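Local coordinates for integron gene cassette protein HFX_CASS3 (Uncultured bacterium, PDB 3FYN) that is of unknown function but belongs to the GNAT family and so probably transfers an acetyl group from acetyl-CoA to an unidentified acceptor, at residues R59-L64 with Y85-L90. Residues are numbered along the deposited sequence; the frame is centred on the assembly and turned at random.
Sequences RAFKAL and YIVLTL
Y85 meets F61 in an offset edge-to-face aromatic pair. The rim of the F61 ring leads: its CZ lies 3.9 Å from CE2 of Y85. The ring planes stand at 75°. The ring centroids of F61 and Y85 are 5.8 Å apart. CG of Y85 sits between the backbone N and the carbonyl carbon (chi1 72°). This torsion brings the ring to F61. M41 and F44 of helix 34-47 also pack against the Y85 side chain.

V87 comes next and touches F61 and L64. Its CG2 lies near the plane of the F61 ring, 4.5 Å from CE1. Its CG1 presses on CD2 of L64 at 3.4 Å, tighter than usual for two methyl carbons. CG of L64 is anti to the backbone N, and the second torsion sets CD2 against V87.

The contact packs a helix on a central strand of the mixed sheet of a GNAT-type fold. The helix and strand segments run at 57° to each other. Their axes come within 11.5 Å. I73 of the neighbouring strand 71-78 also touches F61 and L64.

T89 touches more loosely, with CG2 4.4 Å from L64 CD2. Its OG1 makes a weak hydrogen bond to the backbone O of F92 of the second subunit.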
loop_
_atom_site.group_PDB
_atom_site.type_symbol
_atom_site.label_atom_id
_atom_site.label_comp_id
_atom_site.label_asym_id
_atom_site.label_seq_id
_atom_site.Cartn_x
_atom_site.Cartn_y
_atom_site.Cartn_z
ATOM N N ARG A 59 -9.972 -12.754 -12.274
ATOM C CA ARG A 59 -8.840 -13.207 -11.479
ATOM C C ARG A 59 -8.589 -12.286 -10.282
ATOM O O ARG A 59 -8.415 -12.753 -9.150
ATOM C CB ARG A 59 -7.588 -13.308 -12.362
ATOM C CG ARG A 59 -6.522 -14.219 -11.836
ATOM C CD ARG A 59 -5.573 -14.644 -12.959
ATOM N NE ARG A 59 -5.027 -13.522 -13.722
ATOM C CZ ARG A 59 -5.271 -13.286 -15.011
ATOM N NH1 ARG A 59 -6.059 -14.090 -15.711
ATOM N NH2 ARG A 59 -4.714 -12.242 -15.610
ATOM N N ALA A 60 -8.586 -10.981 -10.531
ATOM C CA ALA A 60 -8.294 -10.002 -9.489
ATOM C C ALA A 60 -9.352 -9.996 -8.389
ATOM O O ALA A 60 -9.021 -10.044 -7.200
ATOM C CB ALA A 60 -8.136 -8.607 -10.091
ATOM N N PHE A 61 -10.624 -9.943 -8.775
ATOM C CA PHE A 61 -11.687 -9.909 -7.776
ATOM C C PHE A 61 -11.710 -11.206 -6.973
ATOM O O PHE A 61 -11.889 -11.185 -5.760
ATOM C CB PHE A 61 -13.056 -9.642 -8.413
ATOM C CG PHE A 61 -13.300 -8.196 -8.758
ATOM C CD1 PHE A 61 -13.328 -7.226 -7.768
ATOM C CD2 PHE A 61 -13.547 -7.816 -10.070
ATOM C CE1 PHE A 61 -13.561 -5.894 -8.083
ATOM C CE2 PHE A 61 -13.778 -6.488 -10.395
ATOM C CZ PHE A 61 -13.797 -5.525 -9.395
ATOM N N LYS A 62 -11.513 -12.332 -7.645
ATOM C CA LYS A 62 -11.506 -13.610 -6.952
ATOM C C LYS A 62 -10.337 -13.715 -5.985
ATOM O O LYS A 62 -10.485 -14.247 -4.893
ATOM C CB LYS A 62 -11.498 -14.773 -7.941
ATOM C CG LYS A 62 -12.870 -15.052 -8.535
ATOM C CD LYS A 62 -12.788 -16.006 -9.714
ATOM C CE LYS A 62 -12.377 -17.405 -9.296
ATOM N NZ LYS A 62 -12.398 -18.341 -10.467
ATOM N N ALA A 63 -9.181 -13.199 -6.386
ATOM C CA ALA A 63 -8.013 -13.224 -5.518
ATOM C C ALA A 63 -8.280 -12.461 -4.227
ATOM O O ALA A 63 -7.960 -12.932 -3.132
ATOM C CB ALA A 63 -6.803 -12.638 -6.237
ATOM N N LEU A 64 -8.853 -11.272 -4.360
ATOM C CA LEU A 64 -9.095 -10.429 -3.207
ATOM C C LEU A 64 -10.194 -11.019 -2.324
ATOM O O LEU A 64 -10.048 -11.076 -1.108
ATOM C CB LEU A 64 -9.438 -9.008 -3.658
ATOM C CG LEU A 64 -9.582 -7.949 -2.568
ATOM C CD1 LEU A 64 -8.411 -7.987 -1.608
ATOM C CD2 LEU A 64 -9.705 -6.584 -3.207
ATOM N N TYR A 85 -19.102 0.339 -6.664
ATOM C CA TYR A 85 -18.361 -0.499 -5.738
ATOM C C TYR A 85 -17.148 0.238 -5.214
ATOM O O TYR A 85 -16.731 1.262 -5.764
ATOM C CB TYR A 85 -17.941 -1.825 -6.403
ATOM C CG TYR A 85 -16.833 -1.693 -7.424
ATOM C CD1 TYR A 85 -17.095 -1.223 -8.706
ATOM C CD2 TYR A 85 -15.519 -2.025 -7.100
ATOM C CE1 TYR A 85 -16.083 -1.098 -9.643
ATOM C CE2 TYR A 85 -14.503 -1.908 -8.031
ATOM C CZ TYR A 85 -14.789 -1.441 -9.297
ATOM O OH TYR A 85 -13.784 -1.316 -10.222
ATOM N N ILE A 86 -16.597 -0.281 -4.131
ATOM C CA ILE A 86 -15.398 0.298 -3.543
ATOM C C ILE A 86 -14.526 -0.819 -3.002
ATOM O O ILE A 86 -15.023 -1.798 -2.435
ATOM C CB ILE A 86 -15.756 1.341 -2.449
ATOM C CG1 ILE A 86 -14.513 2.106 -1.983
ATOM C CG2 ILE A 86 -16.495 0.691 -1.280
ATOM C CD1 ILE A 86 -14.849 3.397 -1.248
ATOM N N VAL A 87 -13.220 -0.674 -3.198
ATOM C CA VAL A 87 -12.268 -1.695 -2.808
ATOM C C VAL A 87 -11.288 -1.142 -1.790
ATOM O O VAL A 87 -10.665 -0.110 -2.019
ATOM C CB VAL A 87 -11.473 -2.207 -4.028
ATOM C CG1 VAL A 87 -10.473 -3.255 -3.596
ATOM C CG2 VAL A 87 -12.426 -2.769 -5.073
ATOM N N LEU A 88 -11.164 -1.837 -0.667
ATOM C CA LEU A 88 -10.161 -1.532 0.347
ATOM C C LEU A 88 -9.043 -2.564 0.265
ATOM O O LEU A 88 -9.296 -3.767 0.325
ATOM C CB LEU A 88 -10.802 -1.595 1.739
ATOM C CG LEU A 88 -9.855 -1.598 2.943
ATOM C CD1 LEU A 88 -9.182 -0.239 3.120
ATOM C CD2 LEU A 88 -10.607 -1.980 4.206
ATOM N N THR A 89 -7.802 -2.110 0.124
ATOM C CA THR A 89 -6.679 -3.036 0.230
ATOM C C THR A 89 -5.828 -2.686 1.440
ATOM O O THR A 89 -5.806 -1.535 1.876
ATOM C CB THR A 89 -5.829 -3.084 -1.049
ATOM O OG1 THR A 89 -5.324 -1.777 -1.338
ATOM C CG2 THR A 89 -6.675 -3.566 -2.216
ATOM N N LEU A 90 -5.152 -3.694 1.983
ATOM C CA LEU A 90 -4.448 -3.575 3.254
ATOM C C LEU A 90 -2.968 -3.878 3.098
ATOM O O LEU A 90 -2.587 -4.758 2.332
ATOM C CB LEU A 90 -5.053 -4.541 4.273
ATOM C CG LEU A 90 -6.524 -4.277 4.600
ATOM C CD1 LEU A 90 -7.103 -5.391 5.459
ATOM C CD2 LEU A 90 -6.679 -2.926 5.281
#